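Local coordinates for twin-arginine translocation pathway signal protein (Burkholderia phytofirmans, PDB 2RJO) that binds beta-D-galactopyranose and is probably a periplasmic sugar-binding protein of the kind that feeds solutes to a membrane transporter, at residues 28-31 with 32-35; 47-50 with 51-55; 121-124 with 125-129; 237-240 with 241-244. One frame throughout, in Å; residues are numbered along the deposited sequence.

Interaction 1. Residues 28-31 with 32-35; sequences QSFA and KSVG
Phe30 and Val34 sit one helical turn apart and meet through the far end of the aromatic ring and the isopropyl group. The ring swings along the helix because Phe30 CG is anti to the backbone N (chi1 172°), which carries Phe30 CZ to 3.7 Å from Val34 CG1. The two side chains cross obliquely. The other methyl, Val34 CG2, turns back to the backbone and rests 3.3 Å from Ala31 O. Ser33 turns its hydroxyl back to the preceding turn: with chi1 near 70°, Ser33 OG donates to Phe30 O at 2.6 Å. That carbonyl oxygen also takes the helical bond from Val34 N (3.2 Å), so two donors grip it, and the serine hydroxyl lies beside the ring as well, 3.8 Å from Phe30 CD1. On another flank the first methylenes of Lys32 pass the preceding turn, Lys32 CD lying 3.4 Å from Gln28 O, before the chain bends away. Gly35, at positive phi, is the first residue to leave helical geometry, in a Schellman motif. The stretch ends the helix of the beta-alpha-beta unit formed by strand 7-12, helix 18-34 and strand 38-42. Phe30 meets Trp310 edge-to-face and packs on Leu261 and Leu265 of helix 253-268, while Ala31 lies against Leu8 of strand 7-12 and Tyr38 of strand 38-42.

Interaction 2. Residues 47-50 with 51-55; sequences SEKG and IADIR
Lys49 leaves the helix with CG anti to the backbone N (chi1 175°) and stays extended to its amine, while Asp53, a turn later, keeps CG beside its own backbone N (chi1 -69°), which turns the carboxylate back toward the preceding turn. The carboxylate therefore meets the methylenes of the lysine at an angle: Asp53 OD2 is 3.5 Å from Lys49 CE, with Lys49 CG only slightly farther off. The charged ends themselves do not touch, Lys49 NZ and Asp53 OD2 being 4.6 Å apart. Lys49 NZ instead makes a salt bridge to Glu44, and the nearby carboxylate of Asp53 probably adds a milder electrostatic attraction. Beneath the pair, Asp53 N donates to Lys49 O at 2.9 Å with an N-H...O angle of 167°. All this lies in the first turns of helix 47-60, which links strands 38-42 and 65-69; both run parallel to strand 7-12, one along each edge of it, in the alternating beta-alpha architecture of a periplasmic binding protein lobe. Ser46, just ahead of the helix, accepts from Lys49 N through its hydroxyl and bonds Glu48 OE1, and Ser47 OG is held by Asp76 and Asn72. On the face turned to helix 74-87, Ile51 and Ile54 reach Ile80. Ile51 CG2 tucks back to 3.3 Å from Glu48 O, Ile54 CG1 sits 3.2 Å from Gly50 O, and Ile51 CG1 lies 3.7 Å above the guanidinium plane of Arg55, over its centre.

Interaction 3. Residues 121-124 with 125-129; sequences YGEE and TATQL
Thr125 N donates to Tyr121 O at 3.0 Å, and the same helical pattern runs on through Ala126 N to Gly122 O and Gln128 N to Glu124 O. The turn between them is gripped twice: Glu123 O receives both Thr127 N (2.9 Å) and Thr127 OG1 (2.8 Å), the two donors coming from opposite faces of the carbonyl plane. The amide sits well above that plane and the hydroxyl is tilted less from it. What sends the hydroxyl back is the threonine torsion, which sets OG1 beside its own backbone N and anti to the carbonyl carbon (chi1 -70°). Glu123 and Thr127 then run alongside each other in the same direction, with Glu123 CG 4.0 Å from Thr127 OG1. Thr125 uses the other choice: its OG1 lies between backbone N and carbonyl carbon, 3.3 Å from Gly122 O, and both oxygens are approached by Trp202 NE1 in weak bonds. Thr125 CG2 meanwhile leans on Tyr121 O at 3.4 Å. Ala126 CB sits 3.2 Å from Gly122 O and packs on Leu158 and Ala161 of helix 149-163. Tyr121, at the head of the stretch, bonds through OH to Ala288 N and meets Trp251 edge-to-face. Since Trp251 lines the galactose pocket, this end of helix 118-132 probably belongs to the second shell of the cleft between the lobes, where periplasmic binding proteins characteristically hold their ligand.

Interaction 4. Residues 237-240 with 241-244; sequences LVAI and KSGE
A Schellman motif closes helix 234-241 here, with Gly243 and Glu244 folding back onto the carbonyls of Ile240 and Ala239. Gly243 takes a positive phi of 79°, a backbone region that favours glycine, and this turns the chain out of the helix. Glu244 N then donates to Ala239 O at 2.9 Å, nearly along the C=O axis, and Gly243 N donates to Ile240 O at 3.1 Å from far above the plane of that carbonyl. Before the turn, Lys241 N to Leu237 O (3.0 Å) and Ser242 N to Val238 O (3.0 Å) complete the ordinary helical pattern. The loop that follows is tied in as well: Ala239 shares a backbone hydrogen bond with Leu245, and the carboxylate of Glu244 forms a salt bridge to Arg217 of helix 206-218. Leu237 and Ile240 face inward, reaching Val291 of strand 283-291 and, respectively, Val299 and Val296 of helix 296-302. Ser242 adds a side-chain contact: with chi1 at 65° its hydroxyl points back over the last turn, and Ser242 OG stands 2.8 Å from Ala239 O and 3.2 Å from Val238 O, two acceptors competing for a single proton.

All four contacts are local and come in series along the chain, each closing within a turn or two of helix; none encloses or crosses another. Interaction 1 comes first, at the end of helix 18-34, and interaction 2 follows at the start of helix 47-60; both flank the mixed sheet that contains strand 7-12, their centres about 24 Å apart. The chain then passes through strand 110-115 to interaction 3, across the chain's centre from both. Interaction 4 closes helix 234-241 far later in sequence, yet its centre is only about 17 Å from that of interaction 3, and strand 283-291 touches side chains of both. The galactose cleft lies between the two pairs.

Interaction 1. Residues 28-31 with 32-35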
loop_
_atom_site.group_PDB
_atom_site.type_symbol
_atom_site.label_atom_id
_atom_site.label_comp_id
_atom_site.label_asym_id
_atom_site.label_seq_id
_atom_site.Cartn_x
_atom_site.Cartn_y
_atom_site.Cartn_z
ATOM N N GLN A 28 1.110 7.314 -14.446
ATOM C CA GLN A 28 1.083 8.447 -15.357
ATOM C C GLN A 28 2.442 8.536 -16.049
ATOM O O GLN A 28 2.527 8.692 -17.264
ATOM C CB GLN A 28 0.829 9.705 -14.527
ATOM C CG GLN A 28 0.207 10.880 -15.228
ATOM C CD GLN A 28 -0.052 12.024 -14.255
ATOM O OE1 GLN A 28 0.884 12.636 -13.732
ATOM N NE2 GLN A 28 -1.326 12.305 -13.990
ATOM N N SER A 29 3.507 8.421 -15.259
ATOM C CA SER A 29 4.864 8.488 -15.789
ATOM C C SER A 29 5.208 7.319 -16.702
ATOM O O SER A 29 5.970 7.480 -17.655
ATOM C CB SER A 29 5.877 8.566 -14.645
ATOM O OG SER A 29 7.204 8.470 -15.129
ATOM N N PHE A 30 4.661 6.139 -16.428
ATOM C CA PHE A 30 4.953 5.007 -17.287
ATOM C C PHE A 30 4.223 5.129 -18.618
ATOM O O PHE A 30 4.784 4.835 -19.667
ATOM C CB PHE A 30 4.545 3.695 -16.637
ATOM C CG PHE A 30 4.665 2.528 -17.566
ATOM C CD1 PHE A 30 5.916 2.023 -17.904
ATOM C CD2 PHE A 30 3.538 1.999 -18.182
ATOM C CE1 PHE A 30 6.046 1.006 -18.850
ATOM C CE2 PHE A 30 3.654 0.982 -19.128
ATOM C CZ PHE A 30 4.905 0.483 -19.466
ATOM N N ALA A 31 2.960 5.536 -18.569
ATOM C CA ALA A 31 2.186 5.691 -19.791
ATOM C C ALA A 31 2.946 6.675 -20.675
ATOM O O ALA A 31 3.080 6.476 -21.880
ATOM C CB ALA A 31 0.789 6.227 -19.476
ATOM N N LYS A 32 3.448 7.729 -20.043
ATOM C CA LYS A 32 4.209 8.774 -20.706
ATOM C C LYS A 32 5.367 8.207 -21.504
ATOM O O LYS A 32 5.549 8.536 -22.679
ATOM C CB LYS A 32 4.770 9.737 -19.662
ATOM C CG LYS A 32 4.276 11.153 -19.777
ATOM C CD LYS A 32 2.789 11.254 -19.532
ATOM C CE LYS A 32 2.344 12.720 -19.601
ATOM N NZ LYS A 32 3.046 13.553 -18.586
ATOM N N SER A 33 6.144 7.355 -20.847
ATOM C CA SER A 33 7.315 6.751 -21.446
ATOM C C SER A 33 7.006 5.911 -22.676
ATOM O O SER A 33 7.768 5.933 -23.644
ATOM C CB SER A 33 8.064 5.912 -20.401
ATOM O OG SER A 33 7.340 4.748 -20.053
ATOM N N VAL A 34 5.889 5.187 -22.657
ATOM C CA VAL A 34 5.529 4.357 -23.800
ATOM C C VAL A 34 4.596 5.063 -24.783
ATOM O O VAL A 34 4.196 4.487 -25.788
ATOM C CB VAL A 34 4.879 3.028 -23.353
ATOM C CG1 VAL A 34 5.894 2.191 -22.594
ATOM C CG2 VAL A 34 3.652 3.306 -22.494
ATOM N N GLY A 35 4.247 6.308 -24.482
ATOM C CA GLY A 35 3.372 7.067 -25.355
ATOM C C GLY A 35 1.974 6.505 -25.535
ATOM O O GLY A 35 1.429 6.556 -26.639
#

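Interaction 2. Residues 47-50 with 51-55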
loop_
_atom_site.group_PDB
_atom_site.type_symbol
_atom_site.label_atom_id
_atom_site.label_comp_id
_atom_site.label_asym_id
_atom_site.label_seq_id
_atom_site.Cartn_x
_atom_site.Cartn_y
_atom_site.Cartn_z
ATOM N N SER A 47 -16.733 0.030 -3.736
ATOM C CA SER A 47 -16.349 -1.124 -4.548
ATOM C C SER A 47 -17.263 -1.190 -5.767
ATOM O O SER A 47 -16.865 -1.629 -6.845
ATOM C CB SER A 47 -16.486 -2.418 -3.745
ATOM O OG SER A 47 -15.514 -2.496 -2.718
ATOM N N GLU A 48 -18.500 -0.745 -5.573
ATOM C CA GLU A 48 -19.513 -0.736 -6.626
ATOM C C GLU A 48 -19.110 0.211 -7.760
ATOM O O GLU A 48 -19.252 -0.113 -8.940
ATOM C CB GLU A 48 -20.858 -0.309 -6.029
ATOM C CG GLU A 48 -21.204 -0.947 -4.651
ATOM C CD GLU A 48 -20.484 -0.293 -3.440
ATOM O OE1 GLU A 48 -20.355 0.954 -3.404
ATOM O OE2 GLU A 48 -20.067 -1.020 -2.506
ATOM N N LYS A 49 -18.596 1.382 -7.402
ATOM C CA LYS A 49 -18.156 2.346 -8.409
ATOM C C LYS A 49 -16.911 1.843 -9.148
ATOM O O LYS A 49 -16.818 1.956 -10.370
ATOM C CB LYS A 49 -17.836 3.693 -7.762
ATOM C CG LYS A 49 -17.266 4.674 -8.757
ATOM C CD LYS A 49 -16.939 6.012 -8.145
ATOM C CE LYS A 49 -16.236 6.882 -9.170
ATOM N NZ LYS A 49 -15.952 8.222 -8.635
ATOM N N GLY A 50 -15.962 1.292 -8.396
ATOM C CA GLY A 50 -14.738 0.789 -8.994
ATOM C C GLY A 50 -14.953 -0.254 -10.071
ATOM O O GLY A 50 -14.351 -0.188 -11.142
ATOM N N ILE A 51 -15.816 -1.225 -9.807
ATOM C CA ILE A 51 -16.052 -2.255 -10.801
ATOM C C ILE A 51 -16.882 -1.707 -11.957
ATOM O O ILE A 51 -16.704 -2.104 -13.114
ATOM C CB ILE A 51 -16.746 -3.484 -10.176
ATOM C CG1 ILE A 51 -16.823 -4.607 -11.202
ATOM C CG2 ILE A 51 -18.128 -3.126 -9.715
ATOM C CD1 ILE A 51 -15.475 -4.976 -11.793
ATOM N N ALA A 52 -17.776 -0.772 -11.654
ATOM C CA ALA A 52 -18.613 -0.176 -12.691
ATOM C C ALA A 52 -17.741 0.557 -13.700
ATOM O O ALA A 52 -17.908 0.392 -14.912
ATOM C CB ALA A 52 -19.617 0.788 -12.066
ATOM N N ASP A 53 -16.805 1.361 -13.198
ATOM C CA ASP A 53 -15.892 2.121 -14.044
ATOM C C ASP A 53 -14.995 1.225 -14.890
ATOM O O ASP A 53 -14.757 1.499 -16.073
ATOM C CB ASP A 53 -15.018 3.041 -13.184
ATOM C CG ASP A 53 -15.804 4.174 -12.564
ATOM O OD1 ASP A 53 -17.048 4.153 -12.671
ATOM O OD2 ASP A 53 -15.186 5.083 -11.961
ATOM N N ILE A 54 -14.485 0.163 -14.274
ATOM C CA ILE A 54 -13.616 -0.768 -14.969
ATOM C C ILE A 54 -14.394 -1.401 -16.113
ATOM O O ILE A 54 -13.855 -1.582 -17.204
ATOM C CB ILE A 54 -13.090 -1.862 -14.011
ATOM C CG1 ILE A 54 -12.058 -1.260 -13.051
ATOM C CG2 ILE A 54 -12.467 -2.986 -14.797
ATOM C CD1 ILE A 54 -11.622 -2.186 -11.936
ATOM N N ARG A 55 -15.662 -1.727 -15.864
ATOM C CA ARG A 55 -16.506 -2.325 -16.896
ATOM C C ARG A 55 -16.748 -1.319 -18.012
ATOM O O ARG A 55 -16.656 -1.646 -19.190
ATOM C CB ARG A 55 -17.850 -2.790 -16.305
ATOM C CG ARG A 55 -17.819 -4.208 -15.724
ATOM C CD ARG A 55 -19.023 -4.504 -14.817
ATOM N NE ARG A 55 -18.913 -5.833 -14.219
ATOM C CZ ARG A 55 -19.572 -6.236 -13.134
ATOM N NH1 ARG A 55 -20.407 -5.413 -12.504
ATOM N NH2 ARG A 55 -19.384 -7.468 -12.665
#

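Interaction 3. Residues 121-124 with 125-129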
loop_
_atom_site.group_PDB
_atom_site.type_symbol
_atom_site.label_atom_id
_atom_site.label_comp_id
_atom_site.label_asym_id
_atom_site.label_seq_id
_atom_site.Cartn_x
_atom_site.Cartn_y
_atom_site.Cartn_z
ATOM N N TYR A 121 7.083 -6.384 8.114
ATOM C CA TYR A 121 7.223 -4.946 8.263
ATOM C C TYR A 121 6.396 -4.372 9.406
ATOM O O TYR A 121 6.823 -3.427 10.055
ATOM C CB TYR A 121 6.875 -4.251 6.953
ATOM C CG TYR A 121 7.882 -4.536 5.873
ATOM C CD1 TYR A 121 9.192 -4.066 5.970
ATOM C CD2 TYR A 121 7.545 -5.305 4.771
ATOM C CE1 TYR A 121 10.141 -4.363 4.989
ATOM C CE2 TYR A 121 8.484 -5.608 3.786
ATOM C CZ TYR A 121 9.772 -5.135 3.900
ATOM O OH TYR A 121 10.693 -5.432 2.910
ATOM N N GLY A 122 5.220 -4.937 9.650
ATOM C CA GLY A 122 4.387 -4.456 10.738
ATOM C C GLY A 122 5.101 -4.712 12.050
ATOM O O GLY A 122 5.077 -3.888 12.971
ATOM N N GLU A 123 5.743 -5.872 12.131
ATOM C CA GLU A 123 6.486 -6.243 13.316
ATOM C C GLU A 123 7.726 -5.367 13.396
ATOM O O GLU A 123 8.220 -5.077 14.479
ATOM C CB GLU A 123 6.884 -7.723 13.259
ATOM C CG GLU A 123 7.965 -8.117 14.254
ATOM C CD GLU A 123 7.976 -9.608 14.552
ATOM O OE1 GLU A 123 7.878 -10.415 13.596
ATOM O OE2 GLU A 123 8.095 -9.963 15.744
ATOM N N GLU A 124 8.219 -4.934 12.242
ATOM C CA GLU A 124 9.407 -4.088 12.199
ATOM C C GLU A 124 9.159 -2.705 12.788
ATOM O O GLU A 124 9.930 -2.241 13.633
ATOM C CB GLU A 124 9.914 -3.932 10.763
ATOM C CG GLU A 124 11.252 -4.601 10.513
ATOM C CD GLU A 124 12.140 -3.811 9.565
ATOM O OE1 GLU A 124 11.720 -3.530 8.427
ATOM O OE2 GLU A 124 13.275 -3.476 9.958
ATOM N N THR A 125 8.090 -2.047 12.337
ATOM C CA THR A 125 7.761 -0.709 12.825
ATOM C C THR A 125 7.335 -0.766 14.292
ATOM O O THR A 125 7.625 0.146 15.072
ATOM C CB THR A 125 6.629 -0.055 11.983
ATOM O OG1 THR A 125 5.391 -0.746 12.201
ATOM C CG2 THR A 125 6.978 -0.098 10.509
ATOM N N ALA A 126 6.657 -1.845 14.666
ATOM C CA ALA A 126 6.204 -2.030 16.034
ATOM C C ALA A 126 7.395 -2.257 16.955
ATOM O O ALA A 126 7.409 -1.786 18.096
ATOM C CB ALA A 126 5.260 -3.221 16.111
ATOM N N THR A 127 8.388 -2.996 16.472
ATOM C CA THR A 127 9.567 -3.267 17.284
ATOM C C THR A 127 10.344 -1.980 17.525
ATOM O O THR A 127 10.828 -1.738 18.627
ATOM C CB THR A 127 10.484 -4.299 16.607
ATOM O OG1 THR A 127 9.847 -5.581 16.645
ATOM C CG2 THR A 127 11.826 -4.389 17.319
ATOM N N GLN A 128 10.459 -1.156 16.490
ATOM C CA GLN A 128 11.171 0.109 16.608
ATOM C C GLN A 128 10.438 1.022 17.579
ATOM O O GLN A 128 11.067 1.725 18.368
ATOM C CB GLN A 128 11.274 0.797 15.249
ATOM C CG GLN A 128 11.892 2.186 15.316
ATOM C CD GLN A 128 13.343 2.160 15.777
ATOM O OE1 GLN A 128 14.241 1.744 15.034
ATOM N NE2 GLN A 128 13.578 2.599 17.013
ATOM N N LEU A 129 9.108 1.015 17.499
ATOM C CA LEU A 129 8.281 1.833 18.370
ATOM C C LEU A 129 8.459 1.431 19.836
ATOM O O LEU A 129 8.624 2.282 20.712
ATOM C CB LEU A 129 6.811 1.695 17.970
ATOM C CG LEU A 129 5.797 2.384 18.880
ATOM C CD1 LEU A 129 5.943 3.897 18.757
ATOM C CD2 LEU A 129 4.383 1.957 18.513
#

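Interaction 4. Residues 237-240 with 241-244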
loop_
_atom_site.group_PDB
_atom_site.type_symbol
_atom_site.label_atom_id
_atom_site.label_comp_id
_atom_site.label_asym_id
_atom_site.label_seq_id
_atom_site.Cartn_x
_atom_site.Cartn_y
_atom_site.Cartn_z
ATOM N N LEU A 237 7.595 11.222 5.424
ATOM C CA LEU A 237 9.039 11.397 5.526
ATOM C C LEU A 237 9.378 12.704 6.235
ATOM O O LEU A 237 10.333 12.772 7.013
ATOM C CB LEU A 237 9.681 11.389 4.132
ATOM C CG LEU A 237 9.599 10.082 3.349
ATOM C CD1 LEU A 237 10.220 10.256 1.967
ATOM C CD2 LEU A 237 10.301 8.985 4.119
ATOM N N VAL A 238 8.601 13.742 5.950
ATOM C CA VAL A 238 8.817 15.040 6.578
ATOM C C VAL A 238 8.623 14.900 8.086
ATOM O O VAL A 238 9.423 15.404 8.881
ATOM C CB VAL A 238 7.837 16.081 6.027
ATOM C CG1 VAL A 238 7.955 17.382 6.794
ATOM C CG2 VAL A 238 8.124 16.313 4.562
ATOM N N ALA A 239 7.571 14.190 8.478
ATOM C CA ALA A 239 7.300 13.985 9.893
ATOM C C ALA A 239 8.437 13.194 10.527
ATOM O O ALA A 239 8.714 13.353 11.709
ATOM C CB ALA A 239 5.989 13.250 10.078
ATOM N N ILE A 240 9.100 12.337 9.756
ATOM C CA ILE A 240 10.199 11.561 10.328
ATOM C C ILE A 240 11.429 12.439 10.560
ATOM O O ILE A 240 12.091 12.344 11.596
ATOM C CB ILE A 240 10.607 10.370 9.423
ATOM C CG1 ILE A 240 9.479 9.336 9.375
ATOM C CG2 ILE A 240 11.884 9.728 9.955
ATOM C CD1 ILE A 240 9.790 8.145 8.521
ATOM N N LYS A 241 11.739 13.296 9.596
ATOM C CA LYS A 241 12.895 14.163 9.746
ATOM C C LYS A 241 12.669 15.161 10.879
ATOM O O LYS A 241 13.621 15.655 11.472
ATOM C CB LYS A 241 13.178 14.927 8.451
ATOM C CG LYS A 241 14.539 15.584 8.464
ATOM C CD LYS A 241 14.509 17.025 7.977
ATOM C CE LYS A 241 14.586 17.138 6.455
ATOM N NZ LYS A 241 14.813 18.571 6.083
ATOM N N SER A 242 11.406 15.447 11.177
ATOM C CA SER A 242 11.059 16.399 12.228
ATOM C C SER A 242 10.947 15.743 13.597
ATOM O O SER A 242 10.638 16.408 14.584
ATOM C CB SER A 242 9.740 17.091 11.892
ATOM O OG SER A 242 8.663 16.168 11.898
ATOM N N GLY A 243 11.187 14.439 13.655
ATOM C CA GLY A 243 11.118 13.732 14.921
ATOM C C GLY A 243 9.723 13.385 15.406
ATOM O O GLY A 243 9.559 12.851 16.502
ATOM N N GLU A 244 8.702 13.653 14.608
ATOM C CA GLU A 244 7.355 13.349 15.060
ATOM C C GLU A 244 6.898 11.925 14.768
ATOM O O GLU A 244 6.056 11.373 15.489
ATOM C CB GLU A 244 6.394 14.386 14.496
ATOM C CG GLU A 244 6.695 15.751 15.104
ATOM C CD GLU A 244 5.759 16.836 14.645
ATOM O OE1 GLU A 244 4.557 16.556 14.497
ATOM O OE2 GLU A 244 6.228 17.978 14.445
#